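PDB 4R3U: 2-hydroxyisobutyryl-CoA mutase large subunit from Aquincola tertiaricarbonis, which catalyses, together with its small cobalamin-binding partner subunit HcmB, the stereospecific interconversion of 2-hydroxyisobutyryl-CoA and (S)-3-hydroxybutyryl-CoA. Local coordinates for residues A519-M524 with V547-T552; T157-E162 with R510-E515. One frame throughout, in Å; residues are numbered along the deposited sequence.

Interactions 1 and 2 lie with their centres about 11 Å apart on the same side of the chain's centre, about 33 Å and 30 Å from it, and away from the substrate, deoxyadenosine and cobalamin sites. Along the chain they come in series: interaction 2 joins helix 158-164 to the much later helix 501-515, and interaction 1 then packs the next helix, 518-532, against the end of helix 540-549. The two also touch, Gly550 O lying 3.4 Å from Val512 CG1 and Thr552 CG2 3.6 Å from Thr157 CG2. The turn 550-552 is therefore common ground, through which two successive C-terminal helices and the early helix 158-164 are packed into one helical cluster.

Interaction 1: residues A519-M524 with V547-T552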
loop_
_atom_site.group_PDB
_atom_site.type_symbol
_atom_site.label_atom_id
_atom_site.label_comp_id
_atom_site.label_asym_id
_atom_site.label_seq_id
_atom_site.Cartn_x
_atom_site.Cartn_y
_atom_site.Cartn_z
ATOM N N ALA A 519 -11.233 -21.876 -52.307
ATOM C CA ALA A 519 -10.225 -21.905 -53.366
ATOM C C ALA A 519 -9.203 -20.775 -53.210
ATOM O O ALA A 519 -8.008 -21.062 -53.230
ATOM C CB ALA A 519 -10.902 -21.827 -54.729
ATOM N N LYS A 520 -9.673 -19.509 -53.013
ATOM C CA LYS A 520 -8.838 -18.314 -52.839
ATOM C C LYS A 520 -8.009 -18.377 -51.546
ATOM O O LYS A 520 -6.828 -18.027 -51.577
ATOM C CB LYS A 520 -9.684 -17.034 -52.916
ATOM C CG LYS A 520 -8.872 -15.741 -52.959
ATOM C CD LYS A 520 -9.560 -14.654 -53.794
ATOM C CE LYS A 520 -9.010 -13.249 -53.581
ATOM N NZ LYS A 520 -7.555 -13.105 -53.891
ATOM N N VAL A 521 -8.611 -18.844 -50.426
ATOM C CA VAL A 521 -7.932 -19.002 -49.143
ATOM C C VAL A 521 -6.829 -20.088 -49.249
ATOM O O VAL A 521 -5.696 -19.862 -48.809
ATOM C CB VAL A 521 -8.941 -19.239 -47.965
ATOM C CG1 VAL A 521 -8.236 -19.635 -46.648
ATOM C CG2 VAL A 521 -9.824 -18.015 -47.741
ATOM N N GLN A 522 -7.148 -21.237 -49.867
ATOM C CA GLN A 522 -6.170 -22.322 -50.043
ATOM C C GLN A 522 -4.975 -21.920 -50.886
ATOM O O GLN A 522 -3.843 -22.266 -50.536
ATOM C CB GLN A 522 -6.823 -23.612 -50.557
ATOM C CG GLN A 522 -7.738 -24.288 -49.523
ATOM C CD GLN A 522 -7.083 -24.538 -48.198
ATOM O OE1 GLN A 522 -5.946 -25.030 -48.097
ATOM N NE2 GLN A 522 -7.791 -24.187 -47.148
ATOM N N ALA A 523 -5.229 -21.145 -51.960
ATOM C CA ALA A 523 -4.211 -20.600 -52.870
ATOM C C ALA A 523 -3.300 -19.604 -52.127
ATOM O O ALA A 523 -2.079 -19.640 -52.297
ATOM C CB ALA A 523 -4.883 -19.911 -54.043
ATOM N N MET A 524 -3.903 -18.742 -51.270
ATOM C CA MET A 524 -3.198 -17.748 -50.479
ATOM C C MET A 524 -2.314 -18.432 -49.421
ATOM O O MET A 524 -1.269 -17.883 -49.071
ATOM C CB MET A 524 -4.193 -16.806 -49.803
ATOM C CG MET A 524 -4.661 -15.655 -50.658
ATOM S SD MET A 524 -5.787 -14.570 -49.722
ATOM C CE MET A 524 -5.914 -13.210 -50.849
ATOM N N VAL A 547 -6.443 -13.512 -43.231
ATOM C CA VAL A 547 -7.437 -13.239 -42.165
ATOM C C VAL A 547 -8.715 -12.543 -42.721
ATOM O O VAL A 547 -9.837 -12.951 -42.377
ATOM C CB VAL A 547 -6.845 -12.544 -40.902
ATOM C CG1 VAL A 547 -5.694 -13.361 -40.320
ATOM C CG2 VAL A 547 -6.414 -11.105 -41.169
ATOM N N LYS A 548 -8.520 -11.566 -43.658
ATOM C CA LYS A 548 -9.578 -10.839 -44.362
ATOM C C LYS A 548 -10.426 -11.820 -45.153
ATOM O O LYS A 548 -11.661 -11.733 -45.118
ATOM C CB LYS A 548 -8.984 -9.795 -45.330
ATOM C CG LYS A 548 -8.735 -8.446 -44.699
ATOM C CD LYS A 548 -7.864 -7.569 -45.562
ATOM C CE LYS A 548 -7.988 -6.107 -45.191
ATOM N NZ LYS A 548 -7.210 -5.234 -46.120
ATOM N N ALA A 549 -9.755 -12.763 -45.859
ATOM C CA ALA A 549 -10.393 -13.746 -46.723
ATOM C C ALA A 549 -11.208 -14.829 -45.977
ATOM O O ALA A 549 -11.956 -15.584 -46.605
ATOM C CB ALA A 549 -9.353 -14.362 -47.652
ATOM N N GLY A 550 -11.074 -14.866 -44.660
ATOM C CA GLY A 550 -11.772 -15.818 -43.804
ATOM C C GLY A 550 -10.921 -16.962 -43.275
ATOM O O GLY A 550 -11.465 -17.944 -42.758
ATOM N N ALA A 551 -9.573 -16.843 -43.385
ATOM C CA ALA A 551 -8.654 -17.858 -42.865
ATOM C C ALA A 551 -8.667 -17.809 -41.341
ATOM O O ALA A 551 -8.795 -16.732 -40.730
ATOM C CB ALA A 551 -7.237 -17.600 -43.364
ATOM N N THR A 552 -8.543 -18.984 -40.730
ATOM C CA THR A 552 -8.471 -19.100 -39.277
ATOM C C THR A 552 -7.002 -19.126 -38.899
ATOM O O THR A 552 -6.149 -19.308 -39.772
ATOM C CB THR A 552 -9.237 -20.327 -38.766
ATOM O OG1 THR A 552 -8.551 -21.508 -39.178
ATOM C CG2 THR A 552 -10.689 -20.358 -39.222
#
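Ala549, just before the turn at Gly550, is met by two side chains of helix 518-532. Its methyl CB lies 3.7 Å from Val521 CG2 and 4.1 Å from Met524 SD, so residues three apart on one helix both touch this one methyl. Met524 runs out extended beyond CG (chi2 -178°) and brings its sulfur, rather than its terminal methyl, to Ala549; the same side chain also packs on Glu545 and Leu546. Val521 CG2 further touches the carbonyl oxygen Ala549 O at 3.4 Å, an apolar methyl against the helix's closing turn. Gly550 follows with a positive phi of 104°, a backbone angle at which a CB would collide with the carbonyl oxygen of Ala549. Its N binds Val547 O at 3.2 Å, and its own carbonyl oxygen accepts from Arg516. Ala551 follows, its CB 4.0 Å from Val521 CG1, the branch set anti to the backbone N (chi1 171°). The two valine branches thus divide the work, one against the helix end and one against the turn beyond it. Thr552 caps the next helix, 553-564, its OG1 also bonded to Asp138. The chain here makes a Schellman motif at Gly550 followed closely by an N-cap at Thr552, a tight helix-to-helix turn packed against a neighbouring helix mainly through methyl and thioether groups.

Interaction 2: residues T157-E162 with R510-E515; sequences TLADME and RRVRAE
Thr157 and Val512 reach toward each other tip to tip, methyl against methyl: Thr157 CG2 lies 3.7 Å from Val512 CG1. The second valine branch, CG2, reaches Ala159, in the first turn of helix 158-164, and rests 3.8 Å from Ala159 CB. Val512 thus touches two side chains at the helix start, its CG1 anti to the backbone N (chi1 169°) and its CG2 beside it. An alanine here would remove both branches and would probably cost the methyls of Thr157 and Ala159 their contact with this valine, opening a gap between the helices. At the border of the contact, Arg511 bends at chi3 (47°) and brings NH2 to 4.1 Å from Ala159 CB, which sits at the guanidinium edge, near its plane. The other terminal nitrogen, Arg511 NH1, pairs with Glu515 OE2 at 2.9 Å, one helical turn on; the oxygen lies well out of the guanidinium plane, so the pair is held by charge and not by a directed N-H. Behind the first shell, Thr157 and Asp160 form a capping box that helps to place Thr157. Its N donates to Asp160 OD2 at 3.3 Å, arriving from above the carboxylate plane, while Asp160 N returns a weak bond to Thr157 OG1 at 3.4 Å. OG1 takes this weak capping bond while CG2 makes the closest approach to Val512. Asp160 is itself held by Arg508 and Gln505 of helix 501-515, a polar link beside the apolar one. Helix 158-164 meets helix 501-515 at its N-terminal end, while Leu158, Met161 and Glu162 rest on helix 183-196.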
loop_
_atom_site.group_PDB
_atom_site.type_symbol
_atom_site.label_atom_id
_atom_site.label_comp_id
_atom_site.label_asym_id
_atom_site.label_seq_id
_atom_site.Cartn_x
_atom_site.Cartn_y
_atom_site.Cartn_z
ATOM N N THR A 157 -10.704 -16.417 -35.637
ATOM C CA THR A 157 -11.016 -15.626 -36.844
ATOM C C THR A 157 -11.062 -14.092 -36.564
ATOM O O THR A 157 -11.159 -13.656 -35.415
ATOM C CB THR A 157 -12.389 -16.088 -37.387
ATOM O OG1 THR A 157 -13.406 -15.768 -36.430
ATOM C CG2 THR A 157 -12.442 -17.575 -37.685
ATOM N N LEU A 158 -11.006 -13.295 -37.633
ATOM C CA LEU A 158 -11.112 -11.837 -37.584
ATOM C C LEU A 158 -12.519 -11.469 -37.057
ATOM O O LEU A 158 -12.661 -10.485 -36.319
ATOM C CB LEU A 158 -10.865 -11.264 -38.981
ATOM C CG LEU A 158 -11.252 -9.813 -39.288
ATOM C CD1 LEU A 158 -10.487 -8.824 -38.405
ATOM C CD2 LEU A 158 -10.995 -9.515 -40.755
ATOM N N ALA A 159 -13.535 -12.306 -37.392
ATOM C CA ALA A 159 -14.914 -12.196 -36.929
ATOM C C ALA A 159 -14.980 -12.124 -35.395
ATOM O O ALA A 159 -15.745 -11.320 -34.865
ATOM C CB ALA A 159 -15.717 -13.378 -37.426
ATOM N N ASP A 160 -14.153 -12.934 -34.683
ATOM C CA ASP A 160 -14.081 -12.969 -33.217
ATOM C C ASP A 160 -13.481 -11.669 -32.694
ATOM O O ASP A 160 -13.842 -11.213 -31.588
ATOM C CB ASP A 160 -13.181 -14.109 -32.714
ATOM C CG ASP A 160 -13.536 -15.531 -33.075
ATOM O OD1 ASP A 160 -14.733 -15.808 -33.312
ATOM O OD2 ASP A 160 -12.634 -16.395 -33.018
ATOM N N MET A 161 -12.482 -11.129 -33.428
ATOM C CA MET A 161 -11.850 -9.865 -33.023
ATOM C C MET A 161 -12.850 -8.680 -33.149
ATOM O O MET A 161 -12.787 -7.746 -32.348
ATOM C CB MET A 161 -10.553 -9.587 -33.811
ATOM C CG MET A 161 -9.748 -8.432 -33.227
ATOM S SD MET A 161 -8.102 -8.240 -33.926
ATOM C CE MET A 161 -7.271 -9.730 -33.177
ATOM N N GLU A 162 -13.774 -8.744 -34.123
ATOM C CA GLU A 162 -14.801 -7.736 -34.333
ATOM C C GLU A 162 -15.703 -7.746 -33.115
ATOM O O GLU A 162 -16.014 -6.672 -32.599
ATOM C CB GLU A 162 -15.594 -8.026 -35.616
ATOM C CG GLU A 162 -14.751 -7.859 -36.869
ATOM C CD GLU A 162 -15.300 -8.414 -38.170
ATOM O OE1 GLU A 162 -16.262 -9.215 -38.135
ATOM O OE2 GLU A 162 -14.729 -8.074 -39.228
ATOM N N ARG A 510 -16.846 -22.377 -37.617
ATOM C CA ARG A 510 -17.421 -23.252 -38.656
ATOM C C ARG A 510 -18.102 -22.435 -39.763
ATOM O O ARG A 510 -17.992 -22.791 -40.949
ATOM C CB ARG A 510 -18.440 -24.251 -38.057
ATOM C CG ARG A 510 -17.832 -25.417 -37.277
ATOM C CD ARG A 510 -18.879 -26.466 -36.927
ATOM N NE ARG A 510 -18.351 -27.481 -36.014
ATOM C CZ ARG A 510 -19.095 -28.372 -35.352
ATOM N NH1 ARG A 510 -20.419 -28.362 -35.469
ATOM N NH2 ARG A 510 -18.519 -29.260 -34.548
ATOM N N ARG A 511 -18.813 -21.356 -39.356
ATOM C CA ARG A 511 -19.551 -20.431 -40.200
ATOM C C ARG A 511 -18.577 -19.654 -41.085
ATOM O O ARG A 511 -18.777 -19.596 -42.303
ATOM C CB ARG A 511 -20.379 -19.469 -39.322
ATOM C CG ARG A 511 -21.429 -18.650 -40.068
ATOM C CD ARG A 511 -21.801 -17.356 -39.356
ATOM N NE ARG A 511 -20.653 -16.566 -38.886
ATOM C CZ ARG A 511 -20.375 -15.326 -39.278
ATOM N NH1 ARG A 511 -21.153 -14.711 -40.161
ATOM N NH2 ARG A 511 -19.318 -14.693 -38.792
ATOM N N VAL A 512 -17.509 -19.091 -40.487
ATOM C CA VAL A 512 -16.457 -18.323 -41.179
ATOM C C VAL A 512 -15.840 -19.174 -42.300
ATOM O O VAL A 512 -15.736 -18.698 -43.441
ATOM C CB VAL A 512 -15.403 -17.740 -40.186
ATOM C CG1 VAL A 512 -14.174 -17.175 -40.910
ATOM C CG2 VAL A 512 -16.032 -16.684 -39.266
ATOM N N ARG A 513 -15.484 -20.442 -41.982
ATOM C CA ARG A 513 -14.946 -21.416 -42.937
ATOM C C ARG A 513 -15.958 -21.744 -44.039
ATOM O O ARG A 513 -15.557 -21.919 -45.193
ATOM C CB ARG A 513 -14.551 -22.717 -42.228
ATOM C CG ARG A 513 -13.379 -22.624 -41.289
ATOM C CD ARG A 513 -13.218 -23.963 -40.620
ATOM N NE ARG A 513 -12.152 -24.004 -39.615
ATOM C CZ ARG A 513 -12.266 -24.608 -38.436
ATOM N NH1 ARG A 513 -13.416 -25.172 -38.079
ATOM N NH2 ARG A 513 -11.245 -24.625 -37.591
ATOM N N ALA A 514 -17.259 -21.850 -43.691
ATOM C CA ALA A 514 -18.334 -22.176 -44.658
ATOM C C ALA A 514 -18.595 -21.030 -45.664
ATOM O O ALA A 514 -18.618 -21.275 -46.867
ATOM C CB ALA A 514 -19.618 -22.535 -43.918
ATOM N N GLU A 515 -18.731 -19.780 -45.156
ATOM C CA GLU A 515 -19.007 -18.534 -45.888
ATOM C C GLU A 515 -17.874 -18.058 -46.799
ATOM O O GLU A 515 -18.141 -17.309 -47.749
ATOM C CB GLU A 515 -19.341 -17.403 -44.892
ATOM C CG GLU A 515 -20.796 -17.361 -44.449
ATOM C CD GLU A 515 -21.159 -16.386 -43.339
ATOM O OE1 GLU A 515 -22.373 -16.257 -43.055
ATOM O OE2 GLU A 515 -20.245 -15.774 -42.733
#